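Local coordinates for protein extracellular ligand-binding receptor (PDB 4Q6B) that binds leucine and, as an extracellular substrate-binding protein, probably delivers it to an ABC transporter for amino-acid uptake, at residues L296-E301 / R316-W321; E128-L133 / E163-A168; A68-A73 / A91-Q96. All coordinates share one frame; numbering follows the deposited sequence.

Contacts 1 and 3 belong to the lobe built on the five-stranded parallel sheet, and helices from both rest on the same strand, 75-79; their centres lie about 21 Å apart. Contact 2 sits in the other lobe, beside the seven-stranded mixed sheet, about 30 Å from contact 1 and about 35 Å from contact 3, centre to centre. All three are partly buried, but each differs in chemistry. Contact 1 sets a leucine-alanine pair beside a carboxylate at an indole edge. Contact 2 lays an arginine chain over a tyrosine face near the surface. Contact 3 is apolar, with buried aromatic residues on the inside and an isoleucine-alanine pair nearer the surface.

Contact 1: residues L296-E301 / R316-W321; sequences LAEALE and RDLGPW
L318 and A299 form the tightly packed part of this contact, with L318 CD1 4.2 Å from A299 CB. The CB of L318 is directed toward helix 284-301, and its other methyl, CD2, comes within 4.4 Å of E298 CG, so the leucine lies against the start of the glutamate chain as well as the alanine. A299 itself is buried, its methyl also packing on L311 and L315 of helix 311-317.

Toward the more open side the contact turns polar. E298 is partly exposed, and its CG stands anti to the backbone N (chi1 -169°); the extended chain beyond carries the carboxylate across to the indole of W321. CD lies in the plane of the indole, at its edge, while the carboxylate is turned 69° against that plane. OE2 is 2.9 Å from W321 NE1. OE1 stands 3.2 Å from the same nitrogen, at an angle too poor for a hydrogen bond.

The two segments belong to the lobe of the periplasmic binding protein fold that has a five-stranded parallel sheet. Helix 284-301 rests on that sheet through L296, which reaches A77 and I79. After helix 311-317, G319 is the first residue to leave helical geometry, with a positive phi; its N is bonded to R316 O. The chain then passes through P320, which is exposed, into strand 321-323, where the backbone of W321 pairs with H328.

Although it belongs to the polar half, W321 is buried. With CG anti to its N (chi1 -178°), the indole reaches back to helix 284-301, where it also packs on I294 and L295, leaving the NE1 edge turned to the glutamate.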
loop_
_atom_site.group_PDB
_atom_site.type_symbol
_atom_site.label_atom_id
_atom_site.label_comp_id
_atom_site.label_asym_id
_atom_site.label_seq_id
_atom_site.Cartn_x
_atom_site.Cartn_y
_atom_site.Cartn_z
ATOM N N LEU A 296 5.882 -6.211 14.397
ATOM C CA LEU A 296 6.916 -5.527 15.201
ATOM C C LEU A 296 6.951 -6.073 16.631
ATOM O O LEU A 296 8.023 -6.231 17.258
ATOM C CB LEU A 296 6.708 -4.023 15.247
ATOM C CG LEU A 296 6.945 -3.323 13.930
ATOM C CD1 LEU A 296 6.431 -1.870 14.021
ATOM C CD2 LEU A 296 8.438 -3.319 13.605
ATOM N N ALA A 297 5.790 -6.398 17.174
ATOM C CA ALA A 297 5.785 -6.905 18.550
ATOM C C ALA A 297 6.455 -8.263 18.618
ATOM O O ALA A 297 7.204 -8.545 19.566
ATOM C CB ALA A 297 4.331 -6.941 19.123
ATOM N N GLU A 298 6.218 -9.097 17.602
ATOM C CA GLU A 298 6.852 -10.415 17.578
ATOM C C GLU A 298 8.366 -10.229 17.488
ATOM O O GLU A 298 9.096 -10.868 18.246
ATOM C CB GLU A 298 6.305 -11.247 16.408
ATOM C CG GLU A 298 6.695 -12.694 16.437
ATOM C CD GLU A 298 5.635 -13.571 15.796
ATOM O OE1 GLU A 298 4.422 -13.341 16.047
ATOM O OE2 GLU A 298 6.007 -14.483 15.029
ATOM N N ALA A 299 8.839 -9.342 16.611
ATOM C CA ALA A 299 10.311 -9.146 16.509
ATOM C C ALA A 299 10.866 -8.557 17.798
ATOM O O ALA A 299 11.970 -8.934 18.261
ATOM C CB ALA A 299 10.663 -8.272 15.331
ATOM N N LEU A 300 10.116 -7.627 18.390
ATOM C CA LEU A 300 10.606 -6.967 19.620
ATOM C C LEU A 300 10.710 -7.911 20.789
ATOM O O LEU A 300 11.619 -7.757 21.599
ATOM C CB LEU A 300 9.693 -5.791 20.001
ATOM C CG LEU A 300 9.883 -4.521 19.197
ATOM C CD1 LEU A 300 8.622 -3.650 19.295
ATOM C CD2 LEU A 300 11.101 -3.693 19.666
ATOM N N GLU A 301 9.784 -8.863 20.915
ATOM C CA GLU A 301 9.833 -9.889 21.965
ATOM C C GLU A 301 11.230 -10.560 22.024
ATOM O O GLU A 301 11.733 -10.911 23.078
ATOM C CB GLU A 301 8.752 -10.964 21.697
ATOM C CG GLU A 301 8.608 -12.014 22.808
ATOM C CD GLU A 301 8.169 -11.396 24.136
ATOM O OE1 GLU A 301 8.572 -11.892 25.210
ATOM O OE2 GLU A 301 7.414 -10.399 24.109
ATOM N N ARG A 316 14.007 -9.419 9.602
ATOM C CA ARG A 316 14.429 -10.317 8.537
ATOM C C ARG A 316 14.510 -11.778 9.001
ATOM O O ARG A 316 14.132 -12.695 8.270
ATOM C CB ARG A 316 15.771 -9.842 7.964
ATOM C CG ARG A 316 15.593 -8.530 7.146
ATOM C CD ARG A 316 16.886 -8.102 6.476
ATOM N NE ARG A 316 16.556 -6.948 5.649
ATOM C CZ ARG A 316 16.735 -5.682 6.003
ATOM N NH1 ARG A 316 17.332 -5.361 7.152
ATOM N NH2 ARG A 316 16.338 -4.728 5.163
ATOM N N ASP A 317 14.902 -11.972 10.246
ATOM C CA ASP A 317 15.057 -13.306 10.822
ATOM C C ASP A 317 13.715 -14.010 10.993
ATOM O O ASP A 317 13.692 -15.247 11.134
ATOM C CB ASP A 317 15.767 -13.220 12.174
ATOM C CG ASP A 317 17.287 -13.055 12.041
ATOM O OD1 ASP A 317 17.942 -12.719 13.058
ATOM O OD2 ASP A 317 17.823 -13.271 10.924
ATOM N N LEU A 318 12.612 -13.271 10.982
ATOM C CA LEU A 318 11.294 -13.944 11.064
ATOM C C LEU A 318 11.062 -14.863 9.875
ATOM O O LEU A 318 10.383 -15.890 10.010
ATOM C CB LEU A 318 10.162 -12.933 11.183
ATOM C CG LEU A 318 10.222 -12.223 12.527
ATOM C CD1 LEU A 318 9.185 -11.133 12.601
ATOM C CD2 LEU A 318 10.100 -13.180 13.684
ATOM N N GLY A 319 11.620 -14.527 8.710
ATOM C CA GLY A 319 11.427 -15.381 7.542
ATOM C C GLY A 319 9.964 -15.216 7.191
ATOM O O GLY A 319 9.376 -14.185 7.512
ATOM N N PRO A 320 9.355 -16.239 6.574
ATOM C CA PRO A 320 7.913 -16.142 6.293
ATOM C C PRO A 320 7.094 -16.057 7.572
ATOM O O PRO A 320 7.319 -16.803 8.523
ATOM C CB PRO A 320 7.604 -17.426 5.540
ATOM C CG PRO A 320 8.744 -18.279 5.706
ATOM C CD PRO A 320 9.941 -17.494 6.104
ATOM N N TRP A 321 6.180 -15.112 7.600
ATOM C CA TRP A 321 5.378 -14.855 8.791
ATOM C C TRP A 321 3.908 -14.608 8.413
ATOM O O TRP A 321 3.613 -13.734 7.586
ATOM C CB TRP A 321 5.917 -13.600 9.443
ATOM C CG TRP A 321 5.240 -13.215 10.705
ATOM C CD1 TRP A 321 5.539 -13.659 11.955
ATOM C CD2 TRP A 321 4.174 -12.269 10.851
ATOM N NE1 TRP A 321 4.714 -13.064 12.873
ATOM C CE2 TRP A 321 3.863 -12.209 12.223
ATOM C CE3 TRP A 321 3.427 -11.497 9.953
ATOM C CZ2 TRP A 321 2.855 -11.384 12.727
ATOM C CZ3 TRP A 321 2.416 -10.679 10.455
ATOM C CH2 TRP A 321 2.152 -10.623 11.834
#

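Contact 2: residues E128-L133 / E163-A168; sequences EIARQL and EDYARA
The phenol ring of Y165 carries the side chain of R131 on one face: R131 CB stands over the middle of the ring, 3.8 Å from its centroid and only 8° off the ring normal, a CH-pi contact. The backbone carbon of A130 approaches the same ring obliquely, and A130 CB lies 4.4 Å from Y165 CD2. At the edge of the R131 guanidinium, in its plane, lies E128 CD.

The ring projects from helix 153-168 onto helix 126-139 in an alpha/beta lobe; the former is the crossover of a beta-alpha-beta unit joining parallel strands 144-149 and 172-177. Deeper in, A130 also packs on L158 and A161 of helix 153-168.

In the R131 conformer described here, one of two, CG is anti to the backbone N (chi1 -173°), which lays CB and CG over the ring, with CD just past its margin, 3.6 Å from Y165 CE1. The bend at chi3 then swings the guanidinium off the ring, so it is methylenes and not charge that cover the face. Y165 OH is hydrogen-bonded to Q127 on the facing helix.

E128, one turn before R131, holds the guanidinium by a salt bridge in which R131 NE reaches the syn side of E128 OE1 at 2.9 Å. The other carboxylate oxygen, OE2, accepts a straighter bond from Q132 NE2, 2.9 Å long at 163°.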
loop_
_atom_site.group_PDB
_atom_site.type_symbol
_atom_site.label_atom_id
_atom_site.label_comp_id
_atom_site.label_asym_id
_atom_site.label_seq_id
_atom_site.Cartn_x
_atom_site.Cartn_y
_atom_site.Cartn_z
ATOM N N GLU A 128 5.255 -5.008 -7.904
ATOM C CA GLU A 128 4.589 -6.313 -7.703
ATOM C C GLU A 128 3.100 -6.287 -8.072
ATOM O O GLU A 128 2.570 -7.236 -8.654
ATOM C CB GLU A 128 4.770 -6.745 -6.244
ATOM C CG GLU A 128 4.165 -8.093 -5.958
ATOM C CD GLU A 128 4.712 -9.209 -6.881
ATOM O OE1 GLU A 128 5.868 -9.094 -7.370
ATOM O OE2 GLU A 128 3.974 -10.202 -7.110
ATOM N N ILE A 129 2.438 -5.165 -7.782
ATOM C CA ILE A 129 1.052 -4.959 -8.164
ATOM C C ILE A 129 0.937 -4.986 -9.691
ATOM O O ILE A 129 0.076 -5.686 -10.241
ATOM C CB ILE A 129 0.586 -3.596 -7.592
ATOM C CG1 ILE A 129 0.352 -3.764 -6.086
ATOM C CG2 ILE A 129 -0.656 -3.062 -8.299
ATOM C CD1 ILE A 129 0.358 -2.389 -5.315
ATOM N N ALA A 130 1.841 -4.271 -10.367
ATOM C CA ALA A 130 1.860 -4.240 -11.855
ATOM C C ALA A 130 2.053 -5.633 -12.440
ATOM O O ALA A 130 1.370 -6.004 -13.383
ATOM C CB ALA A 130 2.965 -3.276 -12.383
ATOM N N ARG A 131 2.964 -6.405 -11.855
ATOM C CA ARG A 131 3.278 -7.751 -12.327
ATOM C C ARG A 131 2.044 -8.663 -12.253
ATOM O O ARG A 131 1.740 -9.395 -13.199
ATOM C CB ARG A 131 4.422 -8.318 -11.486
ATOM C CG ARG A 131 4.955 -9.643 -11.973
ATOM C CD ARG A 131 6.298 -9.946 -11.290
ATOM N NE ARG A 131 6.154 -10.458 -9.924
ATOM C CZ ARG A 131 6.757 -11.556 -9.466
ATOM N NH1 ARG A 131 6.569 -11.939 -8.215
ATOM N NH2 ARG A 131 7.539 -12.268 -10.259
ATOM N N GLN A 132 1.303 -8.595 -11.146
ATOM C CA GLN A 132 0.150 -9.476 -10.981
ATOM C C GLN A 132 -0.975 -9.013 -11.858
ATOM O O GLN A 132 -1.736 -9.850 -12.354
ATOM C CB GLN A 132 -0.329 -9.474 -9.521
ATOM C CG GLN A 132 0.706 -9.948 -8.574
ATOM C CD GLN A 132 0.788 -11.442 -8.550
ATOM O OE1 GLN A 132 -0.062 -12.133 -9.119
ATOM N NE2 GLN A 132 1.814 -11.961 -7.892
ATOM N N LEU A 133 -1.106 -7.684 -12.032
ATOM C CA LEU A 133 -2.163 -7.170 -12.931
ATOM C C LEU A 133 -1.931 -7.605 -14.367
ATOM O O LEU A 133 -2.906 -7.987 -15.067
ATOM C CB LEU A 133 -2.320 -5.634 -12.882
ATOM C CG LEU A 133 -3.003 -5.092 -11.638
ATOM C CD1 LEU A 133 -2.707 -3.595 -11.553
ATOM C CD2 LEU A 133 -4.508 -5.371 -11.672
ATOM N N GLU A 163 4.002 -1.504 -18.360
ATOM C CA GLU A 163 4.313 -1.732 -19.780
ATOM C C GLU A 163 5.280 -2.922 -19.958
ATOM O O GLU A 163 5.103 -3.769 -20.829
ATOM C CB GLU A 163 4.893 -0.436 -20.407
ATOM C CG GLU A 163 5.418 -0.653 -21.824
ATOM C CD GLU A 163 5.242 0.566 -22.738
ATOM O OE1 GLU A 163 5.090 1.701 -22.227
ATOM O OE2 GLU A 163 5.246 0.372 -23.978
ATOM N N ASP A 164 6.307 -2.993 -19.111
ATOM C CA ASP A 164 7.303 -4.062 -19.208
ATOM C C ASP A 164 6.691 -5.421 -18.883
ATOM O O ASP A 164 6.881 -6.394 -19.613
ATOM C CB ASP A 164 8.488 -3.780 -18.294
ATOM C CG ASP A 164 9.290 -2.561 -18.752
ATOM O OD1 ASP A 164 10.116 -2.058 -17.968
ATOM O OD2 ASP A 164 9.068 -2.081 -19.892
ATOM N N TYR A 165 5.909 -5.499 -17.813
ATOM C CA TYR A 165 5.286 -6.800 -17.533
ATOM C C TYR A 165 4.208 -7.164 -18.556
ATOM O O TYR A 165 4.065 -8.343 -18.934
ATOM C CB TYR A 165 4.725 -6.833 -16.120
ATOM C CG TYR A 165 5.797 -6.936 -15.098
ATOM C CD1 TYR A 165 6.638 -8.053 -15.044
ATOM C CD2 TYR A 165 5.976 -5.937 -14.150
ATOM C CE1 TYR A 165 7.627 -8.145 -14.075
ATOM C CE2 TYR A 165 6.957 -6.022 -13.185
ATOM C CZ TYR A 165 7.781 -7.118 -13.149
ATOM O OH TYR A 165 8.774 -7.219 -12.193
ATOM N N ALA A 166 3.441 -6.169 -19.012
ATOM C CA ALA A 166 2.393 -6.429 -20.010
ATOM C C ALA A 166 3.044 -6.950 -21.290
ATOM O O ALA A 166 2.574 -7.914 -21.865
ATOM C CB ALA A 166 1.581 -5.151 -20.289
ATOM N N ARG A 167 4.207 -6.408 -21.650
ATOM C CA ARG A 167 4.864 -6.829 -22.889
ATOM C C ARG A 167 5.276 -8.299 -22.832
ATOM O O ARG A 167 5.134 -9.039 -23.811
ATOM C CB ARG A 167 6.061 -5.918 -23.181
ATOM C CG ARG A 167 6.918 -6.381 -24.370
ATOM C CD ARG A 167 8.197 -5.525 -24.521
ATOM N NE ARG A 167 7.868 -4.115 -24.685
ATOM C CZ ARG A 167 8.267 -3.142 -23.864
ATOM N NH1 ARG A 167 9.028 -3.422 -22.804
ATOM N NH2 ARG A 167 7.904 -1.883 -24.107
ATOM N N ALA A 168 5.742 -8.733 -21.657
ATOM C CA ALA A 168 6.116 -10.132 -21.450
ATOM C C ALA A 168 4.918 -11.077 -21.501
ATOM O O ALA A 168 5.062 -12.285 -21.742
ATOM C CB ALA A 168 6.847 -10.267 -20.100
#

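Contact 3: residues A68-A73 / A91-Q96; sequences AFADNA and ASIYDQ. With EDO (1,2-ethanediol), chain F.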
loop_
_atom_site.group_PDB
_atom_site.type_symbol
_atom_site.label_atom_id
_atom_site.label_comp_id
_atom_site.label_asym_id
_atom_site.label_seq_id
_atom_site.Cartn_x
_atom_site.Cartn_y
_atom_site.Cartn_z
ATOM N N ALA A 68 12.056 13.808 15.344
ATOM C CA ALA A 68 11.600 13.726 16.736
ATOM C C ALA A 68 11.527 12.286 17.226
ATOM O O ALA A 68 11.890 12.013 18.401
ATOM C CB ALA A 68 10.273 14.404 16.903
ATOM N N PHE A 69 11.013 11.389 16.399
ATOM C CA PHE A 69 11.045 9.957 16.789
ATOM C C PHE A 69 12.467 9.450 16.919
ATOM O O PHE A 69 12.830 8.763 17.892
ATOM C CB PHE A 69 10.289 9.085 15.778
ATOM C CG PHE A 69 8.799 9.153 15.905
ATOM C CD1 PHE A 69 8.204 9.369 17.136
ATOM C CD2 PHE A 69 7.995 9.024 14.781
ATOM C CE1 PHE A 69 6.784 9.358 17.269
ATOM C CE2 PHE A 69 6.580 9.025 14.886
ATOM C CZ PHE A 69 5.966 9.219 16.146
ATOM N N ALA A 70 13.299 9.731 15.915
ATOM C CA ALA A 70 14.688 9.260 15.930
ATOM C C ALA A 70 15.509 9.740 17.116
ATOM O O ALA A 70 16.420 9.042 17.571
ATOM C CB ALA A 70 15.406 9.639 14.602
ATOM N N ASP A 71 15.183 10.918 17.647
ATOM C CA ASP A 71 15.945 11.480 18.768
ATOM C C ASP A 71 15.381 11.069 20.138
ATOM O O ASP A 71 15.900 11.489 21.188
ATOM C CB ASP A 71 15.977 12.999 18.639
ATOM C CG ASP A 71 17.044 13.625 19.484
ATOM O OD1 ASP A 71 16.711 14.563 20.233
ATOM O OD2 ASP A 71 18.214 13.179 19.413
ATOM N N ASN A 72 14.352 10.227 20.127
ATOM C CA ASN A 72 13.692 9.793 21.356
ATOM C C ASN A 72 14.107 8.331 21.670
ATOM O O ASN A 72 13.670 7.415 20.993
ATOM C CB ASN A 72 12.175 9.956 21.161
ATOM C CG ASN A 72 11.361 9.555 22.375
ATOM O OD1 ASN A 72 11.889 8.973 23.333
ATOM N ND2 ASN A 72 10.053 9.839 22.330
ATOM N N ALA A 73 14.942 8.135 22.705
ATOM C CA ALA A 73 15.479 6.809 23.037
ATOM C C ALA A 73 14.355 5.817 23.434
ATOM O O ALA A 73 14.554 4.585 23.445
ATOM C CB ALA A 73 16.568 6.906 24.174
ATOM N N ALA A 91 12.798 8.057 5.587
ATOM C CA ALA A 91 13.589 6.832 5.778
ATOM C C ALA A 91 15.080 7.108 5.911
ATOM O O ALA A 91 15.795 6.299 6.566
ATOM C CB ALA A 91 13.377 5.886 4.583
ATOM N N SER A 92 15.589 8.204 5.334
ATOM C CA SER A 92 17.029 8.486 5.469
ATOM C C SER A 92 17.347 8.813 6.931
ATOM O O SER A 92 18.390 8.422 7.453
ATOM C CB SER A 92 17.449 9.646 4.554
ATOM O OG SER A 92 18.864 9.929 4.747
ATOM N N ILE A 93 16.467 9.583 7.566
ATOM C CA ILE A 93 16.611 9.943 8.967
ATOM C C ILE A 93 16.494 8.695 9.838
ATOM O O ILE A 93 17.288 8.486 10.755
ATOM C CB ILE A 93 15.534 10.987 9.378
ATOM C CG1 ILE A 93 15.770 12.311 8.627
ATOM C CG2 ILE A 93 15.535 11.216 10.929
ATOM C CD1 ILE A 93 14.653 13.341 8.879
ATOM N N TYR A 94 15.483 7.856 9.603
ATOM C CA TYR A 94 15.350 6.645 10.405
ATOM C C TYR A 94 16.532 5.718 10.190
ATOM O O TYR A 94 17.081 5.198 11.159
ATOM C CB TYR A 94 14.060 5.952 10.010
ATOM C CG TYR A 94 12.800 6.749 10.328
ATOM C CD1 TYR A 94 12.493 7.142 11.645
ATOM C CD2 TYR A 94 11.897 7.072 9.318
ATOM C CE1 TYR A 94 11.342 7.872 11.934
ATOM C CE2 TYR A 94 10.712 7.732 9.602
ATOM C CZ TYR A 94 10.443 8.137 10.911
ATOM O OH TYR A 94 9.280 8.834 11.149
ATOM N N ASP A 95 16.976 5.561 8.936
ATOM C CA ASP A 95 18.071 4.630 8.663
ATOM C C ASP A 95 19.379 5.081 9.327
ATOM O O ASP A 95 20.120 4.272 9.923
ATOM C CB ASP A 95 18.257 4.459 7.156
ATOM C CG ASP A 95 19.168 3.284 6.810
ATOM O OD1 ASP A 95 18.815 2.136 7.094
ATOM O OD2 ASP A 95 20.239 3.524 6.252
ATOM N N GLN A 96 19.694 6.372 9.208
ATOM C CA GLN A 96 20.917 6.866 9.827
ATOM C C GLN A 96 20.855 6.763 11.357
ATOM O O GLN A 96 21.898 6.646 12.020
ATOM C CB GLN A 96 21.161 8.332 9.428
ATOM C CG GLN A 96 21.855 8.496 8.122
ATOM C CD GLN A 96 23.364 8.603 8.330
ATOM O OE1 GLN A 96 23.896 9.677 8.658
ATOM N NE2 GLN A 96 24.058 7.479 8.165
HETATM C C1 EDO F . 8.368 7.764 24.509
HETATM O O1 EDO F . 9.391 8.174 25.427
HETATM C C2 EDO F . 7.134 8.636 24.703
HETATM O O2 EDO F . 7.270 9.842 23.947
#
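Y94 meets F69 with its far end. From CB, which does not itself point at the other segment, the tyrosine chain turns with CG anti to its own carbonyl carbon (chi1 -65°), carrying the ring alongside the phenylalanine, which runs the same way. The ring also packs on A66, V78 and M101. Further out, Y94 CE1 comes 4.2 Å from F69 CB, which lies near the plane of the tyrosine ring at its edge. At the tip, Y94 OH stands 3.9 Å from F69 CD2, at the edge of the phenylalanine ring and in its plane. The two side chains therefore touch at their edges, through F69 CB and the tyrosine hydroxyl, and the rings do not stack; F69 continues inward to I75 and V78.

Helices 59-70 and 84-97 lie on either side of strand 75-79 in the chain, in two consecutive beta-alpha-beta crossovers of the parallel sheet. Their second point of touch is nearer the surface, where I93 CG2, anti to its backbone N, approaches A70 CB to 4.0 Å; the A70 side chain lies about 6 Å from a bound calcium ion.

Past the end of helix 59-70, N72 holds a 1,2-ethanediol molecule, probably from the crystallisation liquor. N72 ND2 donates to its O2 at 3.2 Å, while the diol O1 bonds weakly to N72 OD1, which also accepts from the backbone N of G74.

Between the helices the contact is apolar and presumably dispersive: the buried tyrosine oxygen brushes the phenylalanine edge but has its polar partner in H81, which should help fix the ring.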